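Local coordinates for protein squalene synthase HpnC (Alicyclobacillus acidocaldarius subsp. acidocaldarius, PDB 4HD1) that probably acts as a squalene/phytoene synthase-type transferase, joining isoprenoid diphosphates on the route to squalene, at residues Leu69-Phe80 with Met103-Arg114. Residues are numbered along the deposited sequence; the frame is centred on the assembly and turned at random.
Sequences LDAYEEELRRAF and MEPFLRLIEANR
A chi1 of -177° sets CG of Glu-73 opposite its backbone N, and the extended chain beyond carries the carboxylate across to Arg-114, whose own chain runs straight from CG to NE. NH2 of Arg-114 lies 2.9 Å from OE2 of Glu-73, an almost linear bond (166°) that stays in the guanidinium plane but meets the oxygen from above the carboxylate. NH2 of Arg-114 also gives a longer, more bent bond to Asp-70 OD1 (3.3 Å), tilted out of the guanidinium plane. Arg-114 NH1 bonds Glu-111 OE1 at 3.1 Å, in the guanidinium plane, along its own helix, while the buried NE finds no partner. Three carboxylates thus share the two terminal nitrogens of Arg-114; Glu-73 OE1 extends the network to NH1 of Arg-77 at 2.9 Å. These pairs border an antiparallel helix packing, in which the axes of 69-80 and 104-114 come within 10.5 Å, between helices 65-81 and 104-118 of the all-helical squalene/phytoene synthase fold. Beneath the charges, Ile-110 CD1 reaches CA of Glu-73 (3.7 Å), and Leu-76 crosses Phe-106 at about a right angle, CD2 against its CB. At the far end the selenomethionine Met-103 lies over one face of the Phe-80 ring: CG sits 3.6 Å from the centroid, 10° off the normal, a CH-pi contact, with SE higher above that face. A bend at chi3 carries CE of Met-103 to CB of Phe-80 (3.4 Å). The Phe-80 ring turns an edge to CD2 of Phe-106, whose ring meets Phe-50 of helix 41-56 edge-to-face; Ile-96 of helix 87-99 touches both phenylalanines.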
loop_
_atom_site.group_PDB
_atom_site.type_symbol
_atom_site.label_atom_id
_atom_site.label_comp_id
_atom_site.label_asym_id
_atom_site.label_seq_id
_atom_site.Cartn_x
_atom_site.Cartn_y
_atom_site.Cartn_z
ATOM N N LEU A 69 17.024 -4.817 5.796
ATOM C CA LEU A 69 15.649 -4.980 6.261
ATOM C C LEU A 69 15.593 -5.516 7.684
ATOM O O LEU A 69 14.737 -5.097 8.467
ATOM C CB LEU A 69 14.855 -5.900 5.328
ATOM C CG LEU A 69 14.442 -5.365 3.956
ATOM C CD1 LEU A 69 13.841 -6.499 3.149
ATOM C CD2 LEU A 69 13.464 -4.201 4.060
ATOM N N ASP A 70 16.502 -6.437 8.007
ATOM C CA ASP A 70 16.643 -6.958 9.369
ATOM C C ASP A 70 17.004 -5.850 10.355
ATOM O O ASP A 70 16.462 -5.798 11.459
ATOM C CB ASP A 70 17.699 -8.071 9.428
ATOM C CG ASP A 70 17.210 -9.390 8.838
ATOM O OD1 ASP A 70 16.109 -9.432 8.235
ATOM O OD2 ASP A 70 17.942 -10.394 8.973
ATOM N N ALA A 71 17.917 -4.967 9.952
ATOM C CA ALA A 71 18.306 -3.831 10.781
ATOM C C ALA A 71 17.144 -2.852 10.914
ATOM O O ALA A 71 16.945 -2.251 11.975
ATOM C CB ALA A 71 19.530 -3.137 10.203
ATOM N N TYR A 72 16.376 -2.707 9.837
ATOM C CA TYR A 72 15.227 -1.805 9.818
ATOM C C TYR A 72 14.119 -2.356 10.711
ATOM O O TYR A 72 13.409 -1.598 11.380
ATOM C CB TYR A 72 14.735 -1.611 8.387
ATOM C CG TYR A 72 13.887 -0.380 8.168
ATOM C CD1 TYR A 72 14.466 0.887 8.056
ATOM C CD2 TYR A 72 12.500 -0.484 8.044
ATOM C CE1 TYR A 72 13.684 2.016 7.841
ATOM C CE2 TYR A 72 11.709 0.637 7.830
ATOM C CZ TYR A 72 12.304 1.881 7.729
ATOM O OH TYR A 72 11.505 2.981 7.513
ATOM N N GLU A 73 13.993 -3.679 10.729
ATOM C CA GLU A 73 13.057 -4.364 11.612
ATOM C C GLU A 73 13.484 -4.204 13.074
ATOM O O GLU A 73 12.635 -4.054 13.958
ATOM C CB GLU A 73 12.955 -5.840 11.227
ATOM C CG GLU A 73 11.946 -6.638 12.033
ATOM C CD GLU A 73 11.745 -8.038 11.490
ATOM O OE1 GLU A 73 11.856 -8.997 12.280
ATOM O OE2 GLU A 73 11.483 -8.179 10.275
ATOM N N GLU A 74 14.798 -4.227 13.308
ATOM C CA GLU A 74 15.373 -3.956 14.626
ATOM C C GLU A 74 15.013 -2.568 15.148
ATOM O O GLU A 74 14.634 -2.419 16.314
ATOM C CB GLU A 74 16.896 -4.127 14.605
ATOM C CG GLU A 74 17.361 -5.569 14.712
ATOM C CD GLU A 74 16.729 -6.301 15.882
ATOM O OE1 GLU A 74 16.788 -5.785 17.020
ATOM O OE2 GLU A 74 16.165 -7.394 15.661
ATOM N N GLU A 75 15.140 -1.563 14.281
ATOM C CA GLU A 75 14.764 -0.185 14.604
ATOM C C GLU A 75 13.277 -0.105 14.949
ATOM O O GLU A 75 12.895 0.513 15.945
ATOM C CB GLU A 75 15.114 0.757 13.442
ATOM C CG GLU A 75 16.610 1.032 13.300
ATOM C CD GLU A 75 17.044 1.391 11.881
ATOM O OE1 GLU A 75 16.447 2.309 11.274
ATOM O OE2 GLU A 75 18.004 0.762 11.374
ATOM N N LEU A 76 12.451 -0.759 14.133
ATOM C CA LEU A 76 11.009 -0.812 14.353
ATOM C C LEU A 76 10.666 -1.396 15.722
ATOM O O LEU A 76 9.865 -0.819 16.454
ATOM C CB LEU A 76 10.325 -1.603 13.229
ATOM C CG LEU A 76 8.794 -1.712 13.132
ATOM C CD1 LEU A 76 8.257 -2.852 13.988
ATOM C CD2 LEU A 76 8.075 -0.399 13.437
ATOM N N ARG A 77 11.278 -2.528 16.066
ATOM C CA ARG A 77 11.053 -3.154 17.374
ATOM C C ARG A 77 11.516 -2.266 18.532
ATOM O O ARG A 77 10.873 -2.226 19.581
ATOM C CB ARG A 77 11.708 -4.535 17.460
ATOM C CG ARG A 77 11.339 -5.473 16.321
ATOM C CD ARG A 77 11.763 -6.901 16.610
ATOM N NE ARG A 77 10.605 -7.735 16.901
ATOM C CZ ARG A 77 9.999 -8.512 16.010
ATOM N NH1 ARG A 77 10.451 -8.583 14.761
ATOM N NH2 ARG A 77 8.942 -9.226 16.371
ATOM N N ARG A 78 12.622 -1.553 18.330
ATOM C CA ARG A 78 13.107 -0.585 19.313
ATOM C C ARG A 78 12.102 0.547 19.518
ATOM O O ARG A 78 11.936 1.044 20.636
ATOM C CB ARG A 78 14.475 -0.029 18.910
ATOM C CG ARG A 78 15.642 -0.850 19.431
ATOM C CD ARG A 78 16.979 -0.168 19.190
ATOM N NE ARG A 78 17.631 -0.673 17.982
ATOM C CZ ARG A 78 17.767 0.005 16.845
ATOM N NH1 ARG A 78 17.307 1.247 16.731
ATOM N NH2 ARG A 78 18.377 -0.566 15.814
ATOM N N ALA A 79 11.427 0.940 18.438
ATOM C CA ALA A 79 10.414 1.989 18.503
ATOM C C ALA A 79 9.172 1.550 19.287
ATOM O O ALA A 79 8.463 2.386 19.837
ATOM C CB ALA A 79 10.043 2.459 17.109
ATOM N N PHE A 80 8.925 0.244 19.340
ATOM C CA PHE A 80 7.870 -0.323 20.184
ATOM C C PHE A 80 8.320 -0.556 21.620
ATOM O O PHE A 80 7.491 -0.755 22.510
ATOM C CB PHE A 80 7.364 -1.636 19.597
ATOM C CG PHE A 80 6.261 -1.461 18.603
ATOM C CD1 PHE A 80 4.936 -1.662 18.976
ATOM C CD2 PHE A 80 6.540 -1.078 17.296
ATOM C CE1 PHE A 80 3.910 -1.494 18.058
ATOM C CE2 PHE A 80 5.519 -0.903 16.377
ATOM C CZ PHE A 80 4.202 -1.108 16.759
HETATM N N MSE A 103 1.924 -3.917 16.195
HETATM C CA MSE A 103 3.192 -4.115 15.494
HETATM C C MSE A 103 3.061 -4.838 14.148
HETATM O O MSE A 103 3.808 -4.552 13.213
HETATM C CB MSE A 103 4.163 -4.875 16.384
HETATM C CG MSE A 103 5.609 -4.494 16.182
HETATM SE SE MSE A 103 6.772 -5.781 17.058
HETATM C CE MSE A 103 8.016 -4.568 17.917
ATOM N N GLU A 104 2.111 -5.765 14.056
ATOM C CA GLU A 104 1.983 -6.633 12.878
ATOM C C GLU A 104 1.984 -5.908 11.512
ATOM O O GLU A 104 2.678 -6.343 10.592
ATOM C CB GLU A 104 0.768 -7.569 13.004
ATOM C CG GLU A 104 0.715 -8.649 11.931
ATOM C CD GLU A 104 -0.591 -9.427 11.918
ATOM O OE1 GLU A 104 -1.677 -8.818 12.064
ATOM O OE2 GLU A 104 -0.532 -10.661 11.742
ATOM N N PRO A 105 1.215 -4.810 11.371
ATOM C CA PRO A 105 1.221 -4.165 10.051
ATOM C C PRO A 105 2.585 -3.628 9.628
ATOM O O PRO A 105 2.926 -3.700 8.446
ATOM C CB PRO A 105 0.223 -3.017 10.213
ATOM C CG PRO A 105 -0.671 -3.452 11.324
ATOM C CD PRO A 105 0.213 -4.205 12.271
ATOM N N PHE A 106 3.355 -3.100 10.579
ATOM C CA PHE A 106 4.706 -2.619 10.289
ATOM C C PHE A 106 5.615 -3.762 9.834
ATOM O O PHE A 106 6.312 -3.634 8.822
ATOM C CB PHE A 106 5.306 -1.914 11.501
ATOM C CG PHE A 106 4.624 -0.625 11.846
ATOM C CD1 PHE A 106 4.933 0.546 11.164
ATOM C CD2 PHE A 106 3.672 -0.579 12.858
ATOM C CE1 PHE A 106 4.301 1.739 11.481
ATOM C CE2 PHE A 106 3.043 0.609 13.183
ATOM C CZ PHE A 106 3.356 1.772 12.493
ATOM N N LEU A 107 5.585 -4.873 10.575
ATOM C CA LEU A 107 6.339 -6.082 10.218
ATOM C C LEU A 107 5.913 -6.664 8.867
ATOM O O LEU A 107 6.717 -7.277 8.180
ATOM C CB LEU A 107 6.205 -7.159 11.302
ATOM C CG LEU A 107 6.784 -6.901 12.695
ATOM C CD1 LEU A 107 6.286 -7.957 13.674
ATOM C CD2 LEU A 107 8.305 -6.866 12.679
ATOM N N ARG A 108 4.653 -6.472 8.491
ATOM C CA ARG A 108 4.162 -6.980 7.209
ATOM C C ARG A 108 4.646 -6.149 6.028
ATOM O O ARG A 108 4.946 -6.689 4.963
ATOM C CB ARG A 108 2.644 -7.112 7.210
ATOM C CG ARG A 108 2.201 -8.344 7.966
ATOM C CD ARG A 108 0.704 -8.548 7.919
ATOM N NE ARG A 108 0.373 -9.893 8.381
ATOM C CZ ARG A 108 -0.864 -10.348 8.553
ATOM N NH1 ARG A 108 -1.910 -9.569 8.306
ATOM N NH2 ARG A 108 -1.056 -11.588 8.977
ATOM N N LEU A 109 4.739 -4.841 6.231
ATOM C CA LEU A 109 5.269 -3.946 5.208
ATOM C C LEU A 109 6.738 -4.231 4.934
ATOM O O LEU A 109 7.188 -4.118 3.791
ATOM C CB LEU A 109 5.081 -2.489 5.621
ATOM C CG LEU A 109 3.645 -2.007 5.464
ATOM C CD1 LEU A 109 3.415 -0.764 6.311
ATOM C CD2 LEU A 109 3.307 -1.767 3.994
ATOM N N ILE A 110 7.466 -4.589 5.994
ATOM C CA ILE A 110 8.869 -5.005 5.904
ATOM C C ILE A 110 8.962 -6.319 5.132
ATOM O O ILE A 110 9.787 -6.458 4.231
ATOM C CB ILE A 110 9.520 -5.128 7.308
ATOM C CG1 ILE A 110 9.784 -3.732 7.887
ATOM C CG2 ILE A 110 10.812 -5.943 7.256
ATOM C CD1 ILE A 110 10.221 -3.722 9.335
ATOM N N GLU A 111 8.092 -7.263 5.486
ATOM C CA GLU A 111 8.002 -8.560 4.820
ATOM C C GLU A 111 7.602 -8.437 3.346
ATOM O O GLU A 111 8.046 -9.232 2.527
ATOM C CB GLU A 111 7.041 -9.484 5.585
ATOM C CG GLU A 111 6.778 -10.852 4.955
ATOM C CD GLU A 111 7.947 -11.820 5.065
ATOM O OE1 GLU A 111 8.992 -11.462 5.658
ATOM O OE2 GLU A 111 7.817 -12.953 4.548
ATOM N N ALA A 112 6.786 -7.435 3.012
ATOM C CA ALA A 112 6.369 -7.199 1.624
ATOM C C ALA A 112 7.569 -7.038 0.696
ATOM O O ALA A 112 7.569 -7.543 -0.425
ATOM C CB ALA A 112 5.466 -5.981 1.530
ATOM N N ASN A 113 8.583 -6.330 1.181
ATOM C CA ASN A 113 9.834 -6.143 0.460
ATOM C C ASN A 113 10.561 -7.481 0.224
ATOM O O ASN A 113 11.077 -7.723 -0.870
ATOM C CB ASN A 113 10.718 -5.144 1.217
ATOM C CG ASN A 113 11.950 -4.730 0.436
ATOM O OD1 ASN A 113 12.846 -5.537 0.175
ATOM N ND2 ASN A 113 12.014 -3.453 0.079
ATOM N N ARG A 114 10.579 -8.351 1.236
ATOM C CA ARG A 114 11.166 -9.691 1.097
ATOM C C ARG A 114 10.375 -10.548 0.108
ATOM O O ARG A 114 10.963 -11.346 -0.623
ATOM C CB ARG A 114 11.253 -10.416 2.442
ATOM C CG ARG A 114 12.050 -9.687 3.510
ATOM C CD ARG A 114 12.208 -10.541 4.761
ATOM N NE ARG A 114 12.863 -9.809 5.846
ATOM C CZ ARG A 114 12.243 -9.360 6.937
ATOM N NH1 ARG A 114 10.940 -9.566 7.116
ATOM N NH2 ARG A 114 12.933 -8.703 7.861
#